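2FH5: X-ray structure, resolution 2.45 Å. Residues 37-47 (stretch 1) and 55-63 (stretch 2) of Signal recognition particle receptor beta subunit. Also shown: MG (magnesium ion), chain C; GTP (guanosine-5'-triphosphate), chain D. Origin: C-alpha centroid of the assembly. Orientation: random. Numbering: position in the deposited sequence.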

# COMPACT_ATOMS: atom_id res chain seq x y z
N THR B 37 4.65 -3.17 1.90
CA THR B 37 4.74 -1.76 2.21
C THR B 37 5.16 -0.97 0.96
O THR B 37 6.15 -1.31 0.30
CB THR B 37 5.76 -1.54 3.33
OG1 THR B 37 5.32 -2.27 4.48
CG2 THR B 37 5.89 -0.08 3.71
N SER B 38 4.40 0.08 0.66
CA SER B 38 4.64 0.94 -0.50
C SER B 38 5.78 1.91 -0.29
O SER B 38 5.87 2.52 0.77
CB SER B 38 3.37 1.74 -0.82
OG SER B 38 2.33 0.89 -1.24
N ILE B 39 6.63 2.09 -1.30
CA ILE B 39 7.73 3.04 -1.15
C ILE B 39 7.63 4.27 -2.07
O ILE B 39 8.40 5.21 -1.93
CB ILE B 39 9.12 2.34 -1.26
CG1 ILE B 39 9.43 1.94 -2.68
CG2 ILE B 39 9.14 1.07 -0.41
CD1 ILE B 39 10.75 1.18 -2.76
N THR B 40 6.70 4.24 -3.02
CA THR B 40 6.40 5.40 -3.88
C THR B 40 4.89 5.41 -4.09
O THR B 40 4.19 4.47 -3.73
CB THR B 40 7.01 5.40 -5.33
OG1 THR B 40 6.68 4.18 -6.00
CG2 THR B 40 8.49 5.61 -5.30
N ASP B 41 4.41 6.48 -4.69
CA ASP B 41 3.00 6.61 -4.98
C ASP B 41 2.68 5.82 -6.24
O ASP B 41 3.56 5.52 -7.03
CB ASP B 41 2.69 8.07 -5.25
CG ASP B 41 3.60 8.63 -6.34
OD1 ASP B 41 4.78 8.93 -6.05
OD2 ASP B 41 3.14 8.76 -7.50
N SER B 42 1.41 5.48 -6.41
CA SER B 42 0.95 4.82 -7.61
C SER B 42 -0.39 5.48 -7.97
O SER B 42 -1.14 5.97 -7.12
CB SER B 42 0.86 3.29 -7.43
OG SER B 42 0.21 2.86 -6.25
N SER B 43 -0.69 5.53 -9.26
CA SER B 43 -1.91 6.19 -9.69
C SER B 43 -2.54 5.46 -10.87
O SER B 43 -1.86 4.73 -11.59
CB SER B 43 -1.56 7.61 -10.10
OG SER B 43 -0.65 7.58 -11.19
N ALA B 44 -3.84 5.68 -11.06
CA ALA B 44 -4.57 5.06 -12.15
C ALA B 44 -5.95 5.72 -12.29
O ALA B 44 -6.47 6.30 -11.32
CB ALA B 44 -4.72 3.59 -11.90
N ILE B 45 -6.54 5.62 -13.47
CA ILE B 45 -7.83 6.22 -13.73
C ILE B 45 -9.01 5.39 -13.25
O ILE B 45 -9.07 4.18 -13.47
CB ILE B 45 -7.98 6.51 -15.23
CG1 ILE B 45 -7.05 7.66 -15.62
CG2 ILE B 45 -9.41 6.88 -15.56
CD1 ILE B 45 -6.89 7.83 -17.12
N TYR B 46 -9.95 6.04 -12.59
CA TYR B 46 -11.13 5.36 -12.08
C TYR B 46 -12.41 5.91 -12.74
O TYR B 46 -12.70 7.10 -12.63
CB TYR B 46 -11.21 5.54 -10.55
CG TYR B 46 -12.42 4.93 -9.88
CD1 TYR B 46 -12.56 3.55 -9.75
CD2 TYR B 46 -13.42 5.73 -9.33
CE1 TYR B 46 -13.66 2.98 -9.10
CE2 TYR B 46 -14.52 5.18 -8.68
CZ TYR B 46 -14.64 3.81 -8.56
OH TYR B 46 -15.74 3.27 -7.92
N LYS B 47 -13.15 5.05 -13.45
CA LYS B 47 -14.40 5.48 -14.07
C LYS B 47 -15.49 5.31 -13.03
O LYS B 47 -15.79 4.20 -12.58
CB LYS B 47 -14.74 4.63 -15.30
CG LYS B 47 -13.74 4.74 -16.45
CD LYS B 47 -13.62 6.15 -16.99
CE LYS B 47 -12.64 6.19 -18.16
NZ LYS B 47 -12.38 7.57 -18.67
N SER B 55 -14.35 10.56 -14.78
CA SER B 55 -13.12 9.87 -14.46
C SER B 55 -12.34 10.63 -13.40
O SER B 55 -12.20 11.84 -13.46
CB SER B 55 -12.26 9.71 -15.72
OG SER B 55 -11.66 10.94 -16.08
N LEU B 56 -11.86 9.90 -12.40
CA LEU B 56 -11.05 10.48 -11.33
C LEU B 56 -9.66 9.82 -11.41
O LEU B 56 -9.51 8.73 -11.95
CB LEU B 56 -11.70 10.18 -9.97
CG LEU B 56 -13.06 10.81 -9.63
CD1 LEU B 56 -13.67 10.14 -8.41
CD2 LEU B 56 -12.85 12.31 -9.37
N THR B 57 -8.63 10.49 -10.92
CA THR B 57 -7.31 9.87 -10.90
C THR B 57 -7.00 9.44 -9.46
O THR B 57 -6.69 10.28 -8.62
CB THR B 57 -6.20 10.83 -11.36
OG1 THR B 57 -6.33 11.05 -12.76
CG2 THR B 57 -4.82 10.22 -11.08
N LEU B 58 -7.13 8.16 -9.16
CA LEU B 58 -6.82 7.70 -7.81
C LEU B 58 -5.30 7.71 -7.66
O LEU B 58 -4.58 7.26 -8.57
CB LEU B 58 -7.35 6.28 -7.58
CG LEU B 58 -8.80 5.98 -7.97
CD1 LEU B 58 -9.17 4.60 -7.48
CD2 LEU B 58 -9.75 7.00 -7.36
N ILE B 59 -4.82 8.25 -6.54
CA ILE B 59 -3.39 8.30 -6.23
C ILE B 59 -3.20 7.72 -4.83
O ILE B 59 -3.68 8.27 -3.83
CB ILE B 59 -2.86 9.73 -6.22
CG1 ILE B 59 -2.99 10.34 -7.62
CG2 ILE B 59 -1.42 9.74 -5.77
CD1 ILE B 59 -2.45 11.78 -7.68
N ASP B 60 -2.50 6.58 -4.76
CA ASP B 60 -2.23 5.87 -3.52
C ASP B 60 -0.92 6.39 -2.95
O ASP B 60 0.10 6.22 -3.57
CB ASP B 60 -2.14 4.36 -3.85
CG ASP B 60 -1.56 3.49 -2.70
OD1 ASP B 60 -1.81 3.78 -1.51
OD2 ASP B 60 -0.85 2.49 -3.01
N LEU B 61 -0.94 7.01 -1.77
CA LEU B 61 0.30 7.56 -1.18
C LEU B 61 0.87 6.72 -0.03
O LEU B 61 0.16 6.32 0.86
CB LEU B 61 0.09 9.01 -0.69
CG LEU B 61 -0.35 10.07 -1.72
CD1 LEU B 61 -0.42 11.46 -1.09
CD2 LEU B 61 0.63 10.10 -2.89
N PRO B 62 2.18 6.45 -0.06
CA PRO B 62 2.83 5.66 0.99
C PRO B 62 2.56 6.23 2.39
O PRO B 62 2.61 7.43 2.60
CB PRO B 62 4.31 5.75 0.64
CG PRO B 62 4.34 6.07 -0.79
CD PRO B 62 3.19 7.02 -0.97
N GLY B 63 2.29 5.36 3.36
CA GLY B 63 2.04 5.84 4.70
C GLY B 63 3.28 5.98 5.57
O GLY B 63 3.21 6.54 6.68
MG MG C . 0.58 0.79 0.20
PG GTP D . 1.55 1.29 3.28
O1G GTP D . 2.58 0.87 4.21
O2G GTP D . 1.91 1.03 1.85
O3G GTP D . 1.18 2.77 3.50
O3B GTP D . 0.23 0.25 3.68
PB GTP D . -1.15 0.24 3.01
O1B GTP D . -2.08 1.15 3.72
O2B GTP D . -1.12 0.51 1.52
O3A GTP D . -1.57 -1.27 3.35
PA GTP D . -2.00 -2.43 2.38
O1A GTP D . -3.00 -2.03 1.45
O2A GTP D . -0.78 -3.02 1.72
O5' GTP D . -2.66 -3.37 3.48
C5' GTP D . -1.83 -3.89 4.50
C4' GTP D . -2.31 -5.29 4.87
O4' GTP D . -3.67 -5.27 5.35
C3' GTP D . -2.33 -6.28 3.70
O3' GTP D . -1.89 -7.60 4.13
C2' GTP D . -3.76 -6.27 3.26
O2' GTP D . -4.18 -7.39 2.46
C1' GTP D . -4.53 -6.10 4.58
N9 GTP D . -5.80 -5.40 4.45
C8 GTP D . -6.01 -4.20 3.77
N7 GTP D . -7.29 -3.83 3.87
C5 GTP D . -7.93 -4.83 4.64
C6 GTP D . -9.26 -5.00 5.09
O6 GTP D . -10.23 -4.30 4.92
N1 GTP D . -9.53 -6.17 5.86
C2 GTP D . -8.57 -7.11 6.18
N2 GTP D . -8.93 -8.20 6.91
N3 GTP D . -7.29 -6.92 5.75
C4 GTP D . -6.99 -5.80 4.99
O HOH W 1 1.55 3.94 -2.54
O HOH W 2 0.25 2.86 0.08
O HOH W 3 0.78 -1.28 0.32

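The most unusual feature of this contact is the magnesium site at its loop end, where both stretches meet the nucleotide. S38 OG binds MG directly at 2.3 Å. GTP O2G lies 2.1 Å from MG and GTP O2B 2.2 Å. Waters 2 and 3 are also ligands, and one further ligand comes from elsewhere in the structure. D60 does not touch the metal. It reaches it through water 2, which donates a hydrogen bond to D60 OD1 at 2.8 Å. One stretch therefore supplies a direct ligand and the other holds a metal-bound water.

Each stretch also gives a backbone amide to the gamma phosphate. S38 N donates to GTP O2G at 2.9 Å, and G63 N donates to GTP O3G at 2.8 Å. G63 has no side chain. A CB at its ideal position would clash with GTP O3G.

Away from the nucleotide the contact is an antiparallel pair of strands, 42-47 and 55-60. Six backbone hydrogen bonds join them, two for each of three residue pairs. S42 N donates to D60 O at 3.2 Å, and D60 N returns a bond to S42 O at 2.8 Å. A44 N to L58 O is 3.0 Å, and L58 N to A44 O is 2.9 Å. The last pair is the straightest. Y46 N to L56 O is 2.8 Å, and L56 N to Y46 O is 2.9 Å, both with angles near 170°.

Between these pairs lie the non-hydrogen-bonded pairs, S43 with I59 and I45 with T57. Their CA atoms come closer, 4.3 Å for S43 CA to I59 CA. CA-H...O contacts accompany the ladder. S43 CA lies 3.1 Å from L58 O.

The side chains alternate between two faces. S42, A44, Y46, L56, L58 and D60 share one. Here Y46 CB packs against L58 CG at 3.6 Å, an apolar contact. The Y46 ring meets L58 CD1 obliquely, and the end of the Y46 side chain leads away from the other strand. The opposite face carries S43, I45, K47, S55, T57 and I59. On this face S43 CB lies 4.0 Å from I59 CG1, I45 CG2 4.0 Å from S55 CB, and K47 NZ 3.6 Å from S55 CB. K47 and S55 are poorly ordered.

Beyond the strands, P62 fills the space beside the first loop. Its CG lies 3.4 Å from T40 O, and its CB 3.6 Å from S38 O. Water 1 bridges the stretches here, 2.9 Å from both T40 O and D60 O.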